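Local coordinates for putative protease (Parabacteroides distasonis ATCC 8503, PDB 3KD4), which is probably an exported protease, though its activity is not established, and combines two domain families of unknown function, at residues W404-L409 and N415-P420. Numbering follows the deposited sequence.
Sequences WGMSAL and NLFELP
Pro420 sets CG and CD over one face of the Trp404 indole. Its CD sits 3.5 Å from the centroid of the Trp404 six-membered ring, only 5° off the ring normal, which makes a CH-pi contact over the face. Pro420 CG lies beside it, 3.5 Å from Trp404 CE2, so the proline covers both rings of the indole. Trp404 CZ3, on the six-membered ring, meets Leu419 CD2 obliquely at 4.0 Å.

Met406 is a selenomethionine. Its CB and CG have no partner within 4.2 Å across the contact. The chain beyond CG is extended (chi2 -175°), which carries SE and CE to the other segment. SE comes within 3.9 Å of Phe417 CZ, obliquely to the ring. CE touches both Phe417 CZ and Leu419 CD2, each at 4.0 Å, and Pro420 CD at 4.1 Å. Leu409 CD2 meets Phe417 CE1 at 4.2 Å, the two side chains crossing at about a right angle.

An alanine in place of Trp404 would probably leave one side of the Pro420 ring without its apolar cover and deprive Leu419 CD2 of a neighbour.

The rings of Phe417 and Tyr484 of helix 481-495 meet edge-to-face, and Met406 touches Ile491 there. The contact thus joins the 404-409 loop to short strand 417-418 beside that helix, through a Met-aromatic contact and a proline-tryptophan CH-pi contact.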
loop_
_atom_site.group_PDB
_atom_site.type_symbol
_atom_site.label_atom_id
_atom_site.label_comp_id
_atom_site.label_asym_id
_atom_site.label_seq_id
_atom_site.Cartn_x
_atom_site.Cartn_y
_atom_site.Cartn_z
ATOM N N TRP A 404 -11.565 -11.236 1.345
ATOM C CA TRP A 404 -10.553 -10.883 0.349
ATOM C C TRP A 404 -11.110 -10.416 -0.997
ATOM O O TRP A 404 -10.352 -9.989 -1.871
ATOM C CB TRP A 404 -9.594 -12.039 0.114
ATOM C CG TRP A 404 -8.699 -12.350 1.233
ATOM C CD1 TRP A 404 -8.564 -11.667 2.427
ATOM C CD2 TRP A 404 -7.711 -13.363 1.243
ATOM N NE1 TRP A 404 -7.580 -12.244 3.183
ATOM C CE2 TRP A 404 -7.027 -13.273 2.472
ATOM C CE3 TRP A 404 -7.336 -14.345 0.334
ATOM C CZ2 TRP A 404 -5.988 -14.144 2.813
ATOM C CZ3 TRP A 404 -6.316 -15.211 0.670
ATOM C CH2 TRP A 404 -5.645 -15.100 1.891
ATOM N N GLY A 405 -12.414 -10.520 -1.192
ATOM C CA GLY A 405 -13.019 -10.037 -2.418
ATOM C C GLY A 405 -12.779 -10.943 -3.602
ATOM O O GLY A 405 -12.782 -10.480 -4.735
HETATM N N MSE A 406 -12.612 -12.245 -3.348
HETATM C CA MSE A 406 -12.206 -13.206 -4.373
HETATM C C MSE A 406 -13.288 -14.226 -4.699
HETATM O O MSE A 406 -12.975 -15.317 -5.169
HETATM C CB MSE A 406 -10.942 -13.980 -3.936
HETATM C CG MSE A 406 -9.725 -13.104 -3.757
HETATM SE SE MSE A 406 -8.192 -14.144 -3.378
HETATM C CE MSE A 406 -6.904 -12.667 -3.207
ATOM N N SER A 407 -14.544 -13.884 -4.480
ATOM C CA SER A 407 -15.612 -14.851 -4.718
ATOM C C SER A 407 -15.911 -14.993 -6.203
ATOM O O SER A 407 -16.535 -15.963 -6.589
ATOM C CB SER A 407 -16.878 -14.492 -3.961
ATOM O OG SER A 407 -17.442 -13.314 -4.501
ATOM N N ALA A 408 -15.414 -14.080 -7.040
ATOM C CA ALA A 408 -15.613 -14.166 -8.469
ATOM C C ALA A 408 -14.310 -14.040 -9.268
ATOM O O ALA A 408 -14.189 -13.142 -10.095
ATOM C CB ALA A 408 -16.634 -13.103 -8.932
ATOM N N LEU A 409 -13.379 -14.978 -9.079
ATOM C CA LEU A 409 -12.099 -14.958 -9.779
ATOM C C LEU A 409 -12.246 -15.353 -11.244
ATOM O O LEU A 409 -12.894 -16.333 -11.545
ATOM C CB LEU A 409 -11.104 -15.901 -9.106
ATOM C CG LEU A 409 -10.590 -15.421 -7.748
ATOM C CD1 LEU A 409 -9.724 -16.488 -7.126
ATOM C CD2 LEU A 409 -9.821 -14.109 -7.943
ATOM N N ASN A 415 -1.215 -11.869 -15.299
ATOM C CA ASN A 415 -0.194 -11.385 -14.363
ATOM C C ASN A 415 -0.096 -12.254 -13.131
ATOM O O ASN A 415 -0.970 -13.079 -12.880
ATOM C CB ASN A 415 -0.506 -9.952 -13.961
ATOM C CG ASN A 415 -0.404 -9.009 -15.130
ATOM O OD1 ASN A 415 -1.397 -8.650 -15.755
ATOM N ND2 ASN A 415 0.809 -8.673 -15.482
ATOM N N LEU A 416 0.978 -12.076 -12.374
ATOM C CA LEU A 416 1.108 -12.731 -11.089
ATOM C C LEU A 416 -0.080 -12.443 -10.243
ATOM O O LEU A 416 -0.621 -11.338 -10.278
ATOM C CB LEU A 416 2.344 -12.270 -10.343
ATOM C CG LEU A 416 3.692 -12.718 -10.916
ATOM C CD1 LEU A 416 4.812 -12.143 -10.030
ATOM C CD2 LEU A 416 3.792 -14.242 -10.990
ATOM N N PHE A 417 -0.455 -13.464 -9.478
ATOM C CA PHE A 417 -1.557 -13.432 -8.548
ATOM C C PHE A 417 -0.996 -13.472 -7.128
ATOM O O PHE A 417 -0.183 -14.338 -6.830
ATOM C CB PHE A 417 -2.411 -14.666 -8.822
ATOM C CG PHE A 417 -3.613 -14.765 -7.970
ATOM C CD1 PHE A 417 -4.589 -13.802 -8.038
ATOM C CD2 PHE A 417 -3.784 -15.825 -7.106
ATOM C CE1 PHE A 417 -5.725 -13.890 -7.240
ATOM C CE2 PHE A 417 -4.949 -15.921 -6.306
ATOM C CZ PHE A 417 -5.894 -14.939 -6.377
ATOM N N GLU A 418 -1.409 -12.556 -6.265
ATOM C CA GLU A 418 -0.846 -12.466 -4.902
ATOM C C GLU A 418 -1.907 -12.426 -3.854
ATOM O O GLU A 418 -2.857 -11.664 -3.967
ATOM C CB GLU A 418 0.021 -11.183 -4.776
ATOM C CG GLU A 418 0.841 -11.071 -3.479
ATOM C CD GLU A 418 1.732 -9.854 -3.487
ATOM O OE1 GLU A 418 2.885 -10.001 -3.898
ATOM O OE2 GLU A 418 1.271 -8.749 -3.135
ATOM N N LEU A 419 -1.735 -13.229 -2.808
ATOM C CA LEU A 419 -2.653 -13.255 -1.686
ATOM C C LEU A 419 -2.187 -12.275 -0.612
ATOM O O LEU A 419 -0.989 -12.035 -0.477
ATOM C CB LEU A 419 -2.675 -14.649 -1.082
ATOM C CG LEU A 419 -2.966 -15.832 -2.003
ATOM C CD1 LEU A 419 -3.007 -17.073 -1.119
ATOM C CD2 LEU A 419 -4.296 -15.636 -2.737
ATOM N N PRO A 420 -3.122 -11.722 0.179
ATOM C CA PRO A 420 -2.720 -10.800 1.241
ATOM C C PRO A 420 -1.813 -11.466 2.286
ATOM O O PRO A 420 -0.915 -10.820 2.819
ATOM C CB PRO A 420 -4.057 -10.390 1.874
ATOM C CG PRO A 420 -5.100 -10.759 0.920
ATOM C CD PRO A 420 -4.585 -11.874 0.092
#